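Putative L-alanine-DL-glutamate epimerase (Burkholderia xenovorans, PDB 3GO2) probably acts as a racemase or epimerase of the mandelate racemase/muconate lactonizing enzyme family and binds magnesium ions. Local coordinates at residues 37-40 and 45-48; 41-46 and 84-89; 130-135 and 165-170. One frame throughout, in Å; residues are numbered along the deposited sequence.

Interaction 1. Residues 37-40 and 45-48; sequences FDEG and GVTA
Glu39 and Thr47 meet where the three-stranded antiparallel sheet of the enolase-type N-terminal domain gives way to its first helix: strand 32-37 ends, the chain turns, and helix 46-57 starts with Gly45 as N-cap. On the tightly packed side, the Phe37 ring and Val46 lie buried, sliding past each other in opposite directions, with Phe37 CD1 3.5 Å from Val46 CG1. The Phe37 ring reaches the helix because its CG stands between the backbone N and the carbonyl carbon (chi1 68°); Ala90 of helix 82-103 and Val23 of strand 19-27 also touch the Phe37 side chain. Val46 CG2 turns instead to the backbone, 3.8 Å from Asp38 O.

The other side is polar and partly exposed. The Glu39 chain runs out extended beyond CG and crosses Thr47 at about a right angle, bringing one carboxylate oxygen to the helix start. Thr47 N lies 2.8 Å from Glu39 OE2, nearly head-on to its C-O bond, with an N-H...O angle of 159°. A water donates a longer bond (3.3 Å to Glu39 OE2) and accepts from Ala48 N, so two amides of the first helical turn are served, one directly and one through water. The negative charge beside these amides should suit the helix dipole. The hydroxyl of Thr47 donates to the same oxygen from 46° above the carboxylate plane, Thr47 OG1 lying 2.6 Å from Glu39 OE2.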
loop_
_atom_site.group_PDB
_atom_site.type_symbol
_atom_site.label_atom_id
_atom_site.label_comp_id
_atom_site.label_asym_id
_atom_site.label_seq_id
_atom_site.Cartn_x
_atom_site.Cartn_y
_atom_site.Cartn_z
ATOM N N PHE A 37 30.721 -25.272 -13.116
ATOM C CA PHE A 37 30.251 -24.532 -11.934
ATOM C C PHE A 37 31.445 -23.902 -11.199
ATOM O O PHE A 37 32.588 -24.085 -11.585
ATOM C CB PHE A 37 29.393 -25.421 -11.018
ATOM C CG PHE A 37 30.131 -26.539 -10.327
ATOM C CD1 PHE A 37 30.592 -26.402 -9.009
ATOM C CD2 PHE A 37 30.351 -27.730 -10.971
ATOM C CE1 PHE A 37 31.225 -27.461 -8.355
ATOM C CE2 PHE A 37 31.014 -28.775 -10.335
ATOM C CZ PHE A 37 31.468 -28.631 -9.033
ATOM N N ASP A 38 31.170 -23.142 -10.145
ATOM C CA ASP A 38 32.165 -22.343 -9.470
ATOM C C ASP A 38 31.982 -22.417 -7.964
ATOM O O ASP A 38 30.842 -22.456 -7.472
ATOM C CB ASP A 38 32.028 -20.903 -9.965
ATOM C CG ASP A 38 32.881 -19.936 -9.204
ATOM O OD1 ASP A 38 34.064 -19.789 -9.591
ATOM O OD2 ASP A 38 32.357 -19.315 -8.241
ATOM N N GLU A 39 33.096 -22.429 -7.243
ATOM C CA GLU A 39 33.077 -22.294 -5.781
ATOM C C GLU A 39 33.782 -21.022 -5.306
ATOM O O GLU A 39 33.591 -20.595 -4.157
ATOM C CB GLU A 39 33.737 -23.482 -5.115
ATOM C CG GLU A 39 32.945 -24.765 -5.261
ATOM C CD GLU A 39 33.501 -25.914 -4.488
ATOM O OE1 GLU A 39 34.563 -25.756 -3.864
ATOM O OE2 GLU A 39 32.867 -26.986 -4.508
ATOM N N GLY A 40 34.589 -20.428 -6.176
ATOM C CA GLY A 40 35.344 -19.208 -5.835
ATOM C C GLY A 40 34.570 -17.950 -5.490
ATOM O O GLY A 40 35.017 -17.173 -4.638
ATOM N N GLY A 45 31.445 -25.478 -0.931
ATOM C CA GLY A 45 30.522 -26.578 -0.679
ATOM C C GLY A 45 29.707 -27.080 -1.866
ATOM O O GLY A 45 28.997 -28.101 -1.749
ATOM N N VAL A 46 29.760 -26.382 -3.008
ATOM C CA VAL A 46 28.931 -26.808 -4.162
ATOM C C VAL A 46 29.236 -28.248 -4.594
ATOM O O VAL A 46 28.335 -29.040 -4.864
ATOM C CB VAL A 46 29.074 -25.867 -5.392
ATOM C CG1 VAL A 46 28.142 -26.323 -6.501
ATOM C CG2 VAL A 46 28.762 -24.402 -4.976
ATOM N N THR A 47 30.522 -28.589 -4.642
ATOM C CA THR A 47 30.921 -29.947 -5.012
ATOM C C THR A 47 30.288 -30.985 -4.089
ATOM O O THR A 47 29.816 -32.030 -4.535
ATOM C CB THR A 47 32.455 -30.114 -5.040
ATOM O OG1 THR A 47 33.055 -29.134 -5.919
ATOM C CG2 THR A 47 32.833 -31.546 -5.467
ATOM N N ALA A 48 30.252 -30.697 -2.788
ATOM C CA ALA A 48 29.684 -31.642 -1.832
ATOM C C ALA A 48 28.200 -31.861 -2.050
ATOM O O ALA A 48 27.698 -32.975 -1.921
ATOM C CB ALA A 48 29.959 -31.183 -0.403
HETATM O O HOH W 1 32.481 -28.736 -1.742
#

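Interaction 2. Residues 41-46 and 84-89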
loop_
_atom_site.group_PDB
_atom_site.type_symbol
_atom_site.label_atom_id
_atom_site.label_comp_id
_atom_site.label_asym_id
_atom_site.label_seq_id
_atom_site.Cartn_x
_atom_site.Cartn_y
_atom_site.Cartn_z
ATOM N N PHE A 41 33.426 -17.740 -6.135
ATOM C CA PHE A 41 32.611 -16.540 -5.914
ATOM C C PHE A 41 31.706 -16.745 -4.706
ATOM O O PHE A 41 30.479 -16.729 -4.809
ATOM C CB PHE A 41 31.811 -16.192 -7.160
ATOM C CG PHE A 41 31.306 -14.758 -7.196
ATOM C CD1 PHE A 41 32.186 -13.695 -7.062
ATOM C CD2 PHE A 41 29.964 -14.481 -7.434
ATOM C CE1 PHE A 41 31.739 -12.383 -7.102
ATOM C CE2 PHE A 41 29.509 -13.165 -7.491
ATOM C CZ PHE A 41 30.413 -12.116 -7.319
ATOM N N GLY A 42 32.340 -16.941 -3.565
ATOM C CA GLY A 42 31.649 -16.982 -2.281
ATOM C C GLY A 42 30.864 -18.249 -2.036
ATOM O O GLY A 42 29.962 -18.254 -1.189
ATOM N N SER A 43 31.246 -19.340 -2.710
ATOM C CA SER A 43 30.395 -20.527 -2.765
ATOM C C SER A 43 31.111 -21.832 -2.389
ATOM O O SER A 43 31.077 -22.803 -3.143
ATOM C CB SER A 43 29.782 -20.646 -4.172
ATOM O OG SER A 43 29.041 -19.501 -4.534
ATOM N N PRO A 44 31.726 -21.898 -1.191
ATOM C CA PRO A 44 32.256 -23.177 -0.751
ATOM C C PRO A 44 31.154 -24.228 -0.579
ATOM O O PRO A 44 30.065 -23.895 -0.123
ATOM C CB PRO A 44 32.861 -22.852 0.623
ATOM C CG PRO A 44 32.086 -21.653 1.108
ATOM C CD PRO A 44 31.757 -20.871 -0.128
ATOM N N GLY A 45 31.445 -25.478 -0.931
ATOM C CA GLY A 45 30.522 -26.578 -0.679
ATOM C C GLY A 45 29.707 -27.080 -1.866
ATOM O O GLY A 45 28.997 -28.101 -1.749
ATOM N N VAL A 46 29.760 -26.382 -3.008
ATOM C CA VAL A 46 28.931 -26.808 -4.162
ATOM C C VAL A 46 29.236 -28.248 -4.594
ATOM O O VAL A 46 28.335 -29.040 -4.864
ATOM C CB VAL A 46 29.074 -25.867 -5.392
ATOM C CG1 VAL A 46 28.142 -26.323 -6.501
ATOM C CG2 VAL A 46 28.762 -24.402 -4.976
ATOM N N VAL A 84 23.363 -24.940 -2.176
ATOM C CA VAL A 84 22.496 -26.054 -2.503
ATOM C C VAL A 84 21.905 -25.833 -3.898
ATOM O O VAL A 84 21.941 -26.714 -4.746
ATOM C CB VAL A 84 21.360 -26.207 -1.486
ATOM C CG1 VAL A 84 20.160 -27.009 -2.071
ATOM C CG2 VAL A 84 21.894 -26.813 -0.197
ATOM N N SER A 85 21.360 -24.641 -4.126
ATOM C CA SER A 85 20.758 -24.366 -5.416
ATOM C C SER A 85 21.808 -24.328 -6.546
ATOM O O SER A 85 21.502 -24.727 -7.686
ATOM C CB SER A 85 19.925 -23.087 -5.380
ATOM O OG SER A 85 18.729 -23.308 -4.649
ATOM N N GLU A 86 23.034 -23.900 -6.240
ATOM C CA GLU A 86 24.115 -23.962 -7.236
ATOM C C GLU A 86 24.416 -25.409 -7.623
ATOM O O GLU A 86 24.661 -25.708 -8.790
ATOM C CB GLU A 86 25.402 -23.320 -6.739
ATOM C CG GLU A 86 25.336 -21.831 -6.570
ATOM C CD GLU A 86 26.634 -21.253 -6.131
ATOM O OE1 GLU A 86 27.686 -21.567 -6.753
ATOM O OE2 GLU A 86 26.645 -20.466 -5.131
ATOM N N GLY A 87 24.362 -26.331 -6.669
ATOM C CA GLY A 87 24.617 -27.727 -7.010
ATOM C C GLY A 87 23.534 -28.273 -7.914
ATOM O O GLY A 87 23.807 -28.991 -8.885
ATOM N N ILE A 88 22.285 -27.929 -7.594
ATOM C CA ILE A 88 21.146 -28.357 -8.388
ATOM C C ILE A 88 21.255 -27.796 -9.827
ATOM O O ILE A 88 21.032 -28.518 -10.803
ATOM C CB ILE A 88 19.837 -27.905 -7.707
ATOM C CG1 ILE A 88 19.645 -28.699 -6.412
ATOM C CG2 ILE A 88 18.648 -28.093 -8.654
ATOM C CD1 ILE A 88 18.450 -28.217 -5.577
ATOM N N GLY A 89 21.637 -26.521 -9.932
ATOM C CA GLY A 89 21.796 -25.854 -11.239
ATOM C C GLY A 89 22.858 -26.495 -12.094
ATOM O O GLY A 89 22.708 -26.652 -13.308
#
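A buried contact of one hydrogen bond and the packing of a valine against a glutamate side chain and a glycine joins Ser43 and Val46, in the loop between strand 32-37 and helix 46-57, to Glu86 and Gly87 on helix 82-103. Its polar half is the bond from Ser43 OG to Glu86 OE2, 2.7 Å long. The hydroxyl comes in on the syn lone pair of that oxygen, the side facing the other carboxylate oxygen. Ser43 CB also packs on the carboxylate, 3.3 Å from Glu86 OE2. Glu86 can reach the loop because its CG stands beside the backbone N (chi1 -68°) and the chain continues extended to CD.

The loop itself folds as a type II beta turn from Ser43 to Val46, with Gly45 in its third position at a positive phi of 102°. In this N-terminal domain of the enolase superfamily, the turn sets both touching residues of the loop against one face of helix 82-103. Val46 crosses the Glu86 side chain at about a right angle: its CG2 lies 3.5 Å from Glu86 OE1 and 3.9 Å from Glu86 CB. The other branch, Val46 CG1, rests on the helix backbone, 3.8 Å from Gly87 N, where, with no side chain on Gly87, the main chains approach to 5.3 Å between Val46 CA and Gly87 CA. Trp295 of helix 293-296 touches both Ser43 and Glu86, as does Ala79 of the second subunit.

Interaction 3. Residues 130-135 and 165-170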
loop_
_atom_site.group_PDB
_atom_site.type_symbol
_atom_site.label_atom_id
_atom_site.label_comp_id
_atom_site.label_asym_id
_atom_site.label_seq_id
_atom_site.Cartn_x
_atom_site.Cartn_y
_atom_site.Cartn_z
ATOM N N ARG A 130 43.398 -7.435 -15.662
ATOM C CA ARG A 130 44.793 -7.015 -15.853
ATOM C C ARG A 130 45.368 -6.298 -14.648
ATOM O O ARG A 130 46.575 -6.273 -14.451
ATOM C CB ARG A 130 44.938 -6.145 -17.109
ATOM C CG ARG A 130 44.676 -6.921 -18.382
ATOM C CD ARG A 130 44.632 -6.055 -19.619
ATOM N NE ARG A 130 44.179 -6.814 -20.772
ATOM C CZ ARG A 130 44.323 -6.434 -22.038
ATOM N NH1 ARG A 130 44.914 -5.278 -22.333
ATOM N NH2 ARG A 130 43.879 -7.211 -23.002
ATOM N N ILE A 131 44.518 -5.691 -13.833
ATOM C CA ILE A 131 44.986 -5.041 -12.620
ATOM C C ILE A 131 45.144 -6.041 -11.480
ATOM O O ILE A 131 46.157 -6.036 -10.755
ATOM C CB ILE A 131 44.010 -3.934 -12.158
ATOM C CG1 ILE A 131 43.919 -2.800 -13.190
ATOM C CG2 ILE A 131 44.394 -3.412 -10.761
ATOM C CD1 ILE A 131 42.774 -1.848 -12.910
ATOM N N ASN A 132 44.131 -6.897 -11.302
ATOM C CA ASN A 132 44.063 -7.794 -10.149
ATOM C C ASN A 132 44.832 -9.102 -10.317
ATOM O O ASN A 132 45.357 -9.636 -9.323
ATOM C CB ASN A 132 42.602 -8.128 -9.808
ATOM C CG ASN A 132 41.828 -6.949 -9.261
ATOM O OD1 ASN A 132 42.378 -5.894 -8.954
ATOM N ND2 ASN A 132 40.530 -7.146 -9.092
ATOM N N HIS A 133 44.906 -9.611 -11.552
ATOM C CA HIS A 133 45.544 -10.902 -11.818
ATOM C C HIS A 133 46.552 -10.835 -12.971
ATOM O O HIS A 133 46.477 -11.614 -13.922
ATOM C CB HIS A 133 44.448 -11.955 -12.057
ATOM C CG HIS A 133 43.418 -11.992 -10.979
ATOM N ND1 HIS A 133 43.702 -12.418 -9.698
ATOM C CD2 HIS A 133 42.108 -11.652 -10.979
ATOM C CE1 HIS A 133 42.617 -12.321 -8.953
ATOM N NE2 HIS A 133 41.634 -11.862 -9.704
ATOM N N PRO A 134 47.516 -9.888 -12.891
ATOM C CA PRO A 134 48.498 -9.659 -13.947
ATOM C C PRO A 134 49.423 -10.854 -14.248
ATOM O O PRO A 134 49.989 -10.920 -15.342
ATOM C CB PRO A 134 49.325 -8.476 -13.405
ATOM C CG PRO A 134 49.174 -8.548 -11.934
ATOM C CD PRO A 134 47.765 -9.019 -11.723
ATOM N N LYS A 135 49.567 -11.772 -13.285
ATOM C CA LYS A 135 50.323 -13.013 -13.499
ATOM C C LYS A 135 49.670 -13.866 -14.584
ATOM O O LYS A 135 50.336 -14.665 -15.247
ATOM C CB LYS A 135 50.429 -13.797 -12.184
ATOM C CG LYS A 135 50.859 -15.264 -12.299
ATOM C CD LYS A 135 52.008 -15.645 -11.370
ATOM C CE LYS A 135 53.358 -15.529 -12.094
ATOM N NZ LYS A 135 54.489 -15.121 -11.181
ATOM N N ASN A 165 35.296 -2.109 -12.399
ATOM C CA ASN A 165 34.921 -2.168 -10.977
ATOM C C ASN A 165 35.517 -0.930 -10.279
ATOM O O ASN A 165 35.730 0.104 -10.931
ATOM C CB ASN A 165 35.406 -3.468 -10.368
ATOM C CG ASN A 165 34.785 -4.698 -11.020
ATOM O OD1 ASN A 165 33.816 -5.294 -10.483
ATOM N ND2 ASN A 165 35.315 -5.089 -12.160
ATOM N N ILE A 166 35.750 -1.005 -8.979
ATOM C CA ILE A 166 36.216 0.151 -8.203
ATOM C C ILE A 166 37.712 0.010 -7.901
ATOM O O ILE A 166 38.141 -0.996 -7.306
ATOM C CB ILE A 166 35.464 0.314 -6.864
ATOM C CG1 ILE A 166 33.948 0.168 -7.053
ATOM C CG2 ILE A 166 35.816 1.691 -6.205
ATOM C CD1 ILE A 166 33.170 0.097 -5.735
ATOM N N PHE A 167 38.474 1.043 -8.287
ATOM C CA PHE A 167 39.918 1.049 -8.130
ATOM C C PHE A 167 40.439 2.320 -7.504
ATOM O O PHE A 167 39.991 3.421 -7.835
ATOM C CB PHE A 167 40.617 0.812 -9.474
ATOM C CG PHE A 167 40.435 -0.563 -9.967
ATOM C CD1 PHE A 167 41.218 -1.590 -9.462
ATOM C CD2 PHE A 167 39.417 -0.872 -10.854
ATOM C CE1 PHE A 167 40.999 -2.876 -9.878
ATOM C CE2 PHE A 167 39.217 -2.177 -11.255
ATOM C CZ PHE A 167 40.016 -3.153 -10.759
ATOM N N ILE A 168 41.408 2.110 -6.608
ATOM C CA ILE A 168 42.109 3.173 -5.912
ATOM C C ILE A 168 43.496 3.350 -6.539
ATOM O O ILE A 168 44.349 2.436 -6.477
ATOM C CB ILE A 168 42.292 2.844 -4.428
ATOM C CG1 ILE A 168 40.955 2.443 -3.783
ATOM C CG2 ILE A 168 43.004 4.048 -3.702
ATOM C CD1 ILE A 168 39.838 3.472 -3.921
ATOM N N HIS A 169 43.698 4.529 -7.106
ATOM C CA HIS A 169 44.890 4.877 -7.900
ATOM C C HIS A 169 45.873 5.780 -7.156
ATOM O O HIS A 169 47.069 5.763 -7.453
ATOM C CB HIS A 169 44.478 5.596 -9.193
ATOM C CG HIS A 169 43.913 4.693 -10.248
ATOM N ND1 HIS A 169 44.698 4.074 -11.196
ATOM C CD2 HIS A 169 42.641 4.306 -10.501
ATOM C CE1 HIS A 169 43.926 3.345 -11.993
ATOM N NE2 HIS A 169 42.673 3.470 -11.589
ATOM N N ASP A 170 45.395 6.550 -6.191
ATOM C CA ASP A 170 46.213 7.630 -5.614
ATOM C C ASP A 170 46.656 7.378 -4.175
ATOM O O ASP A 170 46.995 8.332 -3.452
ATOM C CB ASP A 170 45.491 8.979 -5.740
ATOM C CG ASP A 170 44.284 9.099 -4.823
ATOM O OD1 ASP A 170 43.974 8.139 -4.074
ATOM O OD2 ASP A 170 43.656 10.178 -4.877
#
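Ile131 lies over one face of the Phe167 ring while Asn132 meets its edge, so that two successive residues near the end of helix 128-132 meet one aromatic group of strand 161-168 in two ways. That strand belongs to the barrel-type domain of the enolase superfamily, where it pairs with 175-176 on one side and 215-219 on the other.

The face contact is a CH-pi interaction of nearly central geometry: Ile131 CD1 stands 3.6 Å from the Phe167 ring centroid and just 9° off the ring normal. Ile131 and Phe167 approach from opposite directions. With its CG1 beside the backbone N (chi1 -64°) and the chain then extended, Ile131 carries the terminal methyl out over the ring, while the branch methyl CG2 drops toward the rim, 3.5 Å from Phe167 CE1. Val141 also packs on Ile131, the His202 ring meets that of Phe167, and Ala176 of the adjoining strand touches both Phe167 and Asn132.

Residues seen to bind small dicarboxylates lie nearby. Asn165, two residues before Phe167, is a fumarate-binding residue in another structure of this protein, and the Asn132 side chain lies about 5 Å from that of Arg178, which binds 2-oxoglutarate and fumarate there.

The amide of Asn132 is tilted 50° from the plane of the Phe167 ring, yet its oxygen lies in that plane: Asn132 OD1 is 3.4 Å from Phe167 CE1.

In the fold
Interactions 1 and 2 are two sides of one junction, their centres 5 Å apart. They share Gly45 and Val46 and touch directly where Asp38 O comes to 3.4 Å from Glu86 OE1. Together they tie the loop after strand 32-37, the start of helix 46-57 and helix 82-103 into the N-terminal domain. Interaction 3 comes later in the chain, joining helix 128-132 to strand 161-168 of the barrel domain, its centre 26 and 27 Å from those of interactions 1 and 2. The contacts thus lie in two separate regions: interactions 1 and 2 at the subunit interface, with the Glu86 side chain about 7 Å from a magnesium ion, and interaction 3 beside residues seen to bind fumarate and 2-oxoglutarate.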